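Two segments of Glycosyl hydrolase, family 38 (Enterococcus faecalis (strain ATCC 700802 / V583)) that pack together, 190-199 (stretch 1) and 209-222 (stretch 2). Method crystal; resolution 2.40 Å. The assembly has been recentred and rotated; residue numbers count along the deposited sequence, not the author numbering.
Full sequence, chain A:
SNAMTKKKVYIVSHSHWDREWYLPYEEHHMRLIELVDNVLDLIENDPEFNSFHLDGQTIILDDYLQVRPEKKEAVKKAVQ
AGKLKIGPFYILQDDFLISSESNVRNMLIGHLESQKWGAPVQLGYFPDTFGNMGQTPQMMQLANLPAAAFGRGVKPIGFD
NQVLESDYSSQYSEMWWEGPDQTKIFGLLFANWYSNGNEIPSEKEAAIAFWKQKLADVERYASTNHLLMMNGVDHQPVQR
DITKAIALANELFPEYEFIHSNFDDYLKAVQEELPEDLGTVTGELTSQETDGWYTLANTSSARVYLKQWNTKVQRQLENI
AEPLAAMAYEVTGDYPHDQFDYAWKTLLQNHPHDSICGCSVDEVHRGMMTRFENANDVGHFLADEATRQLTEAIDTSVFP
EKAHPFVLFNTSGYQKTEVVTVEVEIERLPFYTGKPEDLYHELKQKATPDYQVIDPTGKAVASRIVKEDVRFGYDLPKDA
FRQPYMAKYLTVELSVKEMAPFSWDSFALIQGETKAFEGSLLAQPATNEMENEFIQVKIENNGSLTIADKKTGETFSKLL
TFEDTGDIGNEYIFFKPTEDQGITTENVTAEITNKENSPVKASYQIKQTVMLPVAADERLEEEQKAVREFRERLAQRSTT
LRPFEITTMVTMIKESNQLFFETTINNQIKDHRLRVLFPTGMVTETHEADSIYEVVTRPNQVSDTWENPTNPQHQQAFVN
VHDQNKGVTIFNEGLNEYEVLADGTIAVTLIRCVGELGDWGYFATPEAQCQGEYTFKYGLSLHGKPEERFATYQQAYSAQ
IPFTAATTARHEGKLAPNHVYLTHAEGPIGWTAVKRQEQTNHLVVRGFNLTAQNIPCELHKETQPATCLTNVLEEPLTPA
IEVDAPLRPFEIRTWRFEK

Stretch 1, residues 190-199: FANWYSNGNE
Stretch 2, residues 209-222: AFWKQKLADVERYA

This is a small, mostly van der Waals contact, 406 Å² summed over both sides, in which an irregular loop runs antiparallel to a helix and is pinned by one weak hydrogen bond. Two type I turns, Phe190 to Trp193 and Ser195 to Asn198, shape the loop, closed by Trp193 N to Phe190 O (2.9 Å) and Asn198 N to Ser195 O (3.2 Å). Stretch 2 is already helical at Ala209, with phi/psi near -68/-38 and bonds such as Val218 N to Lys214 O (3.1 Å). The register pairs Ala191 with Tyr221 (CA to CA 7.3 Å), Asn192 with Val218 (6.9 Å) and Asn196 with Lys214 (6.9 Å).

Asn192 (chi1 m, -79°) points toward the helix, and its ND2 donates a weak bond (137°) to the backbone Asp217 O at 3.0 Å. The same ND2 lies at the edge of the Tyr221 ring, 3.6 Å from CE2. Ala191 CB makes an apolar contact with Tyr221 (chi1 m, -36°), 3.5 Å from CD2.

Asn196 (chi1 p, 62°) sets ND2 3.4 Å from Val218 CG2; both residues are buried, and Asn196 OD1 and ND2 are hydrogen-bonded elsewhere in the structure. Its backbone O meets the aliphatic part of Lys214 (m, m, t, t), 3.3 Å from CD. Phe210 (chi1 t, chi2 87°) closes the other end: buried Gly197, lacking a side chain, presents CA to its ring edge, 4.4 Å from CZ, and Glu199 O is 3.9 Å from CE1.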

ATOM      1  N   PHE A 190      -7.426 -19.006  29.365  1.00 46.36           N
ATOM      2  CA  PHE A 190      -8.572 -18.121  29.565  1.00 51.19           C
ATOM      3  C   PHE A 190      -9.829 -18.982  29.476  1.00 58.30           C
ATOM      4  O   PHE A 190     -10.537 -19.016  28.467  1.00 58.73           O
ATOM      5  CB  PHE A 190      -8.579 -16.992  28.540  1.00 43.10           C
ATOM      6  CG  PHE A 190      -7.345 -16.132  28.571  1.00 43.73           C
ATOM      7  CD1 PHE A 190      -7.036 -15.383  29.693  1.00 41.15           C
ATOM      8  CD2 PHE A 190      -6.503 -16.062  27.473  1.00 46.69           C
ATOM      9  CE1 PHE A 190      -5.904 -14.590  29.726  1.00 38.33           C
ATOM     10  CE2 PHE A 190      -5.371 -15.271  27.499  1.00 49.28           C
ATOM     11  CZ  PHE A 190      -5.071 -14.533  28.627  1.00 48.72           C
ATOM     12  N   ALA A 191     -10.097 -19.710  30.566  1.00 62.83           N
ATOM     13  CA  ALA A 191     -11.202 -20.663  30.571  1.00 60.65           C
ATOM     14  C   ALA A 191     -12.547 -19.967  30.432  1.00 56.89           C
ATOM     15  O   ALA A 191     -13.513 -20.571  29.954  1.00 65.85           O
ATOM     16  CB  ALA A 191     -11.166 -21.507  31.845  1.00 54.81           C
ATOM     17  N   ASN A 192     -12.632 -18.704  30.847  1.00 46.06           N
ATOM     18  CA  ASN A 192     -13.802 -17.869  30.614  1.00 56.84           C
ATOM     19  C   ASN A 192     -13.493 -16.738  29.638  1.00 55.30           C
ATOM     20  O   ASN A 192     -14.044 -15.641  29.756  1.00 53.62           O
ATOM     21  CB  ASN A 192     -14.338 -17.314  31.932  1.00 60.23           C
ATOM     22  CG  ASN A 192     -15.159 -18.332  32.698  1.00 57.42           C
ATOM     23  OD1 ASN A 192     -16.347 -18.513  32.433  1.00 62.68           O
ATOM     24  ND2 ASN A 192     -14.529 -19.003  33.656  1.00 54.03           N
ATOM     25  N   TRP A 193     -12.594 -16.999  28.683  1.00 46.66           N
ATOM     26  CA  TRP A 193     -12.186 -16.050  27.650  1.00 49.21           C
ATOM     27  C   TRP A 193     -11.446 -14.858  28.246  1.00 55.49           C
ATOM     28  O   TRP A 193     -11.473 -14.645  29.462  1.00 52.34           O
ATOM     29  CB  TRP A 193     -13.400 -15.589  26.834  1.00 48.67           C
ATOM     30  CG  TRP A 193     -13.072 -15.145  25.442  1.00 60.06           C
ATOM     31  CD1 TRP A 193     -13.377 -13.942  24.874  1.00 59.07           C
ATOM     32  CD2 TRP A 193     -12.373 -15.896  24.439  1.00 63.13           C
ATOM     33  NE1 TRP A 193     -12.916 -13.899  23.581  1.00 59.66           N
ATOM     34  CE2 TRP A 193     -12.294 -15.085  23.290  1.00 63.90           C
ATOM     35  CE3 TRP A 193     -11.807 -17.175  24.403  1.00 64.38           C
ATOM     36  CZ2 TRP A 193     -11.675 -15.511  22.116  1.00 70.38           C
ATOM     37  CZ3 TRP A 193     -11.190 -17.595  23.237  1.00 66.58           C
ATOM     38  CH2 TRP A 193     -11.128 -16.765  22.111  1.00 67.65           C
ATOM     39  N   TYR A 194     -10.766 -14.079  27.402  1.00 55.25           N
ATOM     40  CA  TYR A 194     -10.033 -12.907  27.866  1.00 57.78           C
ATOM     41  C   TYR A 194     -10.931 -11.692  28.076  1.00 63.56           C
ATOM     42  O   TYR A 194     -10.441 -10.556  28.040  1.00 62.07           O
ATOM     43  CB  TYR A 194      -8.897 -12.565  26.894  1.00 46.69           C
ATOM     44  CG  TYR A 194      -9.310 -12.408  25.444  1.00 46.81           C
ATOM     45  CD1 TYR A 194      -9.941 -11.252  24.997  1.00 48.05           C
ATOM     46  CD2 TYR A 194      -9.041 -13.405  24.515  1.00 49.46           C
ATOM     47  CE1 TYR A 194     -10.310 -11.103  23.671  1.00 50.12           C
ATOM     48  CE2 TYR A 194      -9.404 -13.263  23.189  1.00 48.77           C
ATOM     49  CZ  TYR A 194     -10.038 -12.112  22.772  1.00 58.09           C
ATOM     50  OH  TYR A 194     -10.401 -11.973  21.451  1.00 61.74           O
ATOM     51  N   SER A 195     -12.228 -11.903  28.305  1.00 65.83           N
ATOM     52  CA  SER A 195     -13.171 -10.812  28.494  1.00 57.22           C
ATOM     53  C   SER A 195     -14.074 -11.015  29.704  1.00 52.62           C
ATOM     54  O   SER A 195     -15.088 -10.318  29.825  1.00 48.37           O
ATOM     55  CB  SER A 195     -14.032 -10.628  27.239  1.00 58.99           C
ATOM     56  OG  SER A 195     -14.702 -11.830  26.904  1.00 54.12           O
ATOM     57  N   ASN A 196     -13.736 -11.946  30.599  1.00 53.42           N
ATOM     58  CA  ASN A 196     -14.611 -12.229  31.734  1.00 55.73           C
ATOM     59  C   ASN A 196     -14.723 -11.036  32.673  1.00 52.72           C
ATOM     60  O   ASN A 196     -15.751 -10.864  33.336  1.00 61.71           O
ATOM     61  CB  ASN A 196     -14.109 -13.458  32.493  1.00 53.70           C
ATOM     62  CG  ASN A 196     -12.728 -13.255  33.081  1.00 64.42           C
ATOM     63  OD1 ASN A 196     -11.878 -12.593  32.486  1.00 69.37           O
ATOM     64  ND2 ASN A 196     -12.498 -13.822  34.260  1.00 61.99           N
ATOM     65  N   GLY A 197     -13.687 -10.203  32.741  1.00 42.49           N
ATOM     66  CA  GLY A 197     -13.713  -9.049  33.618  1.00 46.20           C
ATOM     67  C   GLY A 197     -13.938  -7.737  32.896  1.00 57.08           C
ATOM     68  O   GLY A 197     -13.558  -6.675  33.400  1.00 57.89           O
ATOM     69  N   ASN A 198     -14.563  -7.792  31.722  1.00 60.64           N
ATOM     70  CA  ASN A 198     -14.777  -6.587  30.934  1.00 57.44           C
ATOM     71  C   ASN A 198     -15.914  -5.761  31.522  1.00 53.35           C
ATOM     72  O   ASN A 198     -16.971  -6.297  31.869  1.00 53.77           O
ATOM     73  CB  ASN A 198     -15.081  -6.948  29.481  1.00 53.52           C
ATOM     74  CG  ASN A 198     -15.091  -5.737  28.570  1.00 62.91           C
ATOM     75  OD1 ASN A 198     -14.283  -4.822  28.727  1.00 72.05           O
ATOM     76  ND2 ASN A 198     -16.016  -5.719  27.617  1.00 59.26           N
ATOM     77  N   GLU A 199     -15.685  -4.449  31.638  1.00 48.18           N
ATOM     78  CA  GLU A 199     -16.679  -3.485  32.112  1.00 48.53           C
ATOM     79  C   GLU A 199     -17.228  -3.892  33.485  1.00 52.29           C
ATOM     80  O   GLU A 199     -18.368  -4.336  33.636  1.00 59.13           O
ATOM     81  CB  GLU A 199     -17.810  -3.320  31.088  1.00 48.24           C
ATOM     82  CG  GLU A 199     -17.322  -2.967  29.694  1.00 64.37           C
ATOM     83  CD  GLU A 199     -18.431  -2.454  28.797  1.00 74.79           C
ATOM     84  OE1 GLU A 199     -19.308  -1.716  29.296  1.00 82.55           O
ATOM     85  OE2 GLU A 199     -18.430  -2.790  27.595  1.00 78.56           O
ATOM     86  N   ALA A 209     -24.687  -8.520  41.174  1.00 52.04           N
ATOM     87  CA  ALA A 209     -25.039  -9.522  40.174  1.00 52.81           C
ATOM     88  C   ALA A 209     -23.864  -9.840  39.260  1.00 61.74           C
ATOM     89  O   ALA A 209     -23.747 -10.968  38.768  1.00 65.82           O
ATOM     90  CB  ALA A 209     -26.238  -9.047  39.352  1.00 48.23           C
ATOM     91  N   PHE A 210     -22.987  -8.863  39.020  1.00 53.53           N
ATOM     92  CA  PHE A 210     -21.817  -9.102  38.182  1.00 53.57           C
ATOM     93  C   PHE A 210     -20.859 -10.079  38.852  1.00 60.51           C
ATOM     94  O   PHE A 210     -20.533 -11.134  38.293  1.00 59.72           O
ATOM     95  CB  PHE A 210     -21.116  -7.776  37.880  1.00 50.63           C
ATOM     96  CG  PHE A 210     -19.872  -7.917  37.045  1.00 49.05           C
ATOM     97  CD1 PHE A 210     -19.946  -7.920  35.661  1.00 48.42           C
ATOM     98  CD2 PHE A 210     -18.626  -8.022  37.643  1.00 50.15           C
ATOM     99  CE1 PHE A 210     -18.804  -8.040  34.891  1.00 49.42           C
ATOM    100  CE2 PHE A 210     -17.479  -8.142  36.878  1.00 55.28           C
ATOM    101  CZ  PHE A 210     -17.569  -8.151  35.500  1.00 52.08           C
ATOM    102  N   TRP A 211     -20.406  -9.750  40.063  1.00 54.62           N
ATOM    103  CA  TRP A 211     -19.381 -10.561  40.712  1.00 52.68           C
ATOM    104  C   TRP A 211     -19.919 -11.914  41.161  1.00 53.34           C
ATOM    105  O   TRP A 211     -19.181 -12.904  41.135  1.00 57.65           O
ATOM    106  CB  TRP A 211     -18.779  -9.803  41.895  1.00 41.51           C
ATOM    107  CG  TRP A 211     -17.882  -8.678  41.477  1.00 53.36           C
ATOM    108  CD1 TRP A 211     -18.094  -7.346  41.667  1.00 50.89           C
ATOM    109  CD2 TRP A 211     -16.633  -8.791  40.784  1.00 49.89           C
ATOM    110  NE1 TRP A 211     -17.052  -6.620  41.142  1.00 49.26           N
ATOM    111  CE2 TRP A 211     -16.142  -7.486  40.593  1.00 52.37           C
ATOM    112  CE3 TRP A 211     -15.882  -9.872  40.310  1.00 54.10           C
ATOM    113  CZ2 TRP A 211     -14.933  -7.231  39.949  1.00 51.12           C
ATOM    114  CZ3 TRP A 211     -14.683  -9.616  39.670  1.00 53.26           C
ATOM    115  CH2 TRP A 211     -14.220  -8.307  39.495  1.00 50.05           C
ATOM    116  N   LYS A 212     -21.186 -11.983  41.577  1.00 58.51           N
ATOM    117  CA  LYS A 212     -21.757 -13.277  41.945  1.00 67.43           C
ATOM    118  C   LYS A 212     -21.706 -14.260  40.785  1.00 70.75           C
ATOM    119  O   LYS A 212     -21.590 -15.472  41.000  1.00 83.86           O
ATOM    120  CB  LYS A 212     -23.196 -13.109  42.432  1.00 65.70           C
ATOM    121  CG  LYS A 212     -23.318 -12.589  43.854  1.00 68.80           C
ATOM    122  CD  LYS A 212     -24.768 -12.566  44.312  1.00 71.94           C
ATOM    123  N   GLN A 213     -21.784 -13.758  39.551  1.00 60.98           N
ATOM    124  CA  GLN A 213     -21.662 -14.624  38.385  1.00 59.94           C
ATOM    125  C   GLN A 213     -20.204 -14.828  37.995  1.00 54.17           C
ATOM    126  O   GLN A 213     -19.775 -15.959  37.741  1.00 54.61           O
ATOM    127  CB  GLN A 213     -22.449 -14.038  37.214  1.00 65.92           C
ATOM    128  CG  GLN A 213     -22.371 -14.870  35.944  1.00 71.44           C
ATOM    129  CD  GLN A 213     -23.098 -16.195  36.070  1.00 81.27           C
ATOM    130  OE1 GLN A 213     -24.195 -16.263  36.626  1.00 86.52           O
ATOM    131  NE2 GLN A 213     -22.490 -17.256  35.551  1.00 83.11           N
ATOM    132  N   LYS A 214     -19.424 -13.744  37.956  1.00 52.15           N
ATOM    133  CA  LYS A 214     -18.050 -13.831  37.471  1.00 61.57           C
ATOM    134  C   LYS A 214     -17.167 -14.636  38.417  1.00 62.51           C
ATOM    135  O   LYS A 214     -16.290 -15.383  37.967  1.00 65.07           O
ATOM    136  CB  LYS A 214     -17.475 -12.429  37.264  1.00 53.37           C
ATOM    137  CG  LYS A 214     -18.215 -11.596  36.229  1.00 51.88           C
ATOM    138  CD  LYS A 214     -18.274 -12.296  34.881  1.00 62.24           C
ATOM    139  CE  LYS A 214     -18.999 -11.439  33.857  1.00 62.77           C
ATOM    140  NZ  LYS A 214     -19.113 -12.107  32.532  1.00 70.43           N
ATOM    141  N   LEU A 215     -17.374 -14.498  39.729  1.00 54.52           N
ATOM    142  CA  LEU A 215     -16.568 -15.261  40.678  1.00 59.44           C
ATOM    143  C   LEU A 215     -16.874 -16.752  40.588  1.00 60.93           C
ATOM    144  O   LEU A 215     -15.971 -17.586  40.721  1.00 63.29           O
ATOM    145  CB  LEU A 215     -16.796 -14.749  42.101  1.00 49.21           C
ATOM    146  CG  LEU A 215     -16.343 -13.314  42.383  1.00 51.03           C
ATOM    147  CD1 LEU A 215     -16.675 -12.914  43.813  1.00 57.37           C
ATOM    148  CD2 LEU A 215     -14.857 -13.145  42.107  1.00 45.46           C
ATOM    149  N   ALA A 216     -18.141 -17.105  40.358  1.00 56.66           N
ATOM    150  CA  ALA A 216     -18.502 -18.510  40.206  1.00 60.01           C
ATOM    151  C   ALA A 216     -17.924 -19.101  38.928  1.00 66.73           C
ATOM    152  O   ALA A 216     -17.562 -20.283  38.902  1.00 73.32           O
ATOM    153  CB  ALA A 216     -20.022 -18.668  40.226  1.00 55.81           C
ATOM    154  N   ASP A 217     -17.827 -18.301  37.865  1.00 68.41           N
ATOM    155  CA  ASP A 217     -17.269 -18.794  36.610  1.00 69.40           C
ATOM    156  C   ASP A 217     -15.781 -19.091  36.749  1.00 61.87           C
ATOM    157  O   ASP A 217     -15.302 -20.140  36.302  1.00 65.33           O
ATOM    158  CB  ASP A 217     -17.510 -17.779  35.492  1.00 77.11           C
ATOM    159  CG  ASP A 217     -18.981 -17.615  35.160  1.00 92.35           C
ATOM    160  OD1 ASP A 217     -19.758 -18.561  35.409  1.00 99.60           O
ATOM    161  OD2 ASP A 217     -19.361 -16.542  34.642  1.00 94.89           O
ATOM    162  N   VAL A 218     -15.034 -18.178  37.372  1.00 58.90           N
ATOM    163  CA  VAL A 218     -13.593 -18.362  37.507  1.00 55.47           C
ATOM    164  C   VAL A 218     -13.276 -19.472  38.500  1.00 60.05           C
ATOM    165  O   VAL A 218     -12.317 -20.231  38.311  1.00 63.87           O
ATOM    166  CB  VAL A 218     -12.931 -17.030  37.905  1.00 56.24           C
ATOM    167  CG1 VAL A 218     -11.437 -17.210  38.101  1.00 65.22           C
ATOM    168  CG2 VAL A 218     -13.195 -15.987  36.843  1.00 65.79           C
ATOM    169  N   GLU A 219     -14.072 -19.598  39.565  1.00 48.78           N
ATOM    170  CA  GLU A 219     -13.829 -20.643  40.551  1.00 60.11           C
ATOM    171  C   GLU A 219     -14.145 -22.037  40.018  1.00 68.15           C
ATOM    172  O   GLU A 219     -13.707 -23.024  40.619  1.00 64.68           O
ATOM    173  CB  GLU A 219     -14.642 -20.371  41.817  1.00 54.08           C
ATOM    174  CG  GLU A 219     -14.040 -19.308  42.720  1.00 58.82           C
ATOM    175  CD  GLU A 219     -14.974 -18.897  43.841  1.00 80.02           C
ATOM    176  OE1 GLU A 219     -15.162 -17.678  44.040  1.00 85.40           O
ATOM    177  OE2 GLU A 219     -15.525 -19.791  44.518  1.00 92.80           O
ATOM    178  N   ARG A 220     -14.888 -22.141  38.912  1.00 71.33           N
ATOM    179  CA  ARG A 220     -15.170 -23.453  38.336  1.00 66.76           C
ATOM    180  C   ARG A 220     -13.893 -24.174  37.925  1.00 71.59           C
ATOM    181  O   ARG A 220     -13.839 -25.408  37.961  1.00 66.51           O
ATOM    182  CB  ARG A 220     -16.103 -23.320  37.127  1.00 65.35           C
ATOM    183  CG  ARG A 220     -17.583 -23.238  37.471  1.00 80.58           C
ATOM    184  CD  ARG A 220     -18.416 -22.798  36.270  1.00 85.76           C
ATOM    185  NE  ARG A 220     -18.883 -23.913  35.447  1.00 98.07           N
ATOM    186  CZ  ARG A 220     -19.951 -24.653  35.730  1.00101.28           C
ATOM    187  NH1 ARG A 220     -20.658 -24.411  36.827  1.00 95.02           N
ATOM    188  NH2 ARG A 220     -20.311 -25.641  34.922  1.00103.36           N
ATOM    189  N   TYR A 221     -12.853 -23.428  37.541  1.00 68.33           N
ATOM    190  CA  TYR A 221     -11.631 -24.036  37.030  1.00 65.70           C
ATOM    191  C   TYR A 221     -10.376 -23.561  37.755  1.00 69.94           C
ATOM    192  O   TYR A 221      -9.268 -23.833  37.285  1.00 80.48           O
ATOM    193  CB  TYR A 221     -11.488 -23.761  35.529  1.00 60.78           C
ATOM    194  CG  TYR A 221     -12.801 -23.758  34.781  1.00 64.15           C
ATOM    195  CD1 TYR A 221     -13.459 -24.946  34.486  1.00 66.20           C
ATOM    196  CD2 TYR A 221     -13.380 -22.567  34.367  1.00 61.28           C
ATOM    197  CE1 TYR A 221     -14.659 -24.945  33.799  1.00 64.47           C
ATOM    198  CE2 TYR A 221     -14.580 -22.557  33.679  1.00 59.52           C
ATOM    199  CZ  TYR A 221     -15.215 -23.748  33.399  1.00 64.34           C
ATOM    200  OH  TYR A 221     -16.408 -23.738  32.714  1.00 75.56           O
ATOM    201  N   ALA A 222     -10.511 -22.866  38.878  1.00 59.61           N
ATOM    202  CA  ALA A 222      -9.346 -22.364  39.596  1.00 56.43           C
ATOM    203  C   ALA A 222      -8.727 -23.484  40.424  1.00 60.70           C
ATOM    204  O   ALA A 222      -9.398 -24.081  41.272  1.00 63.09           O
ATOM    205  CB  ALA A 222      -9.737 -21.188  40.485  1.00 58.07           C
TER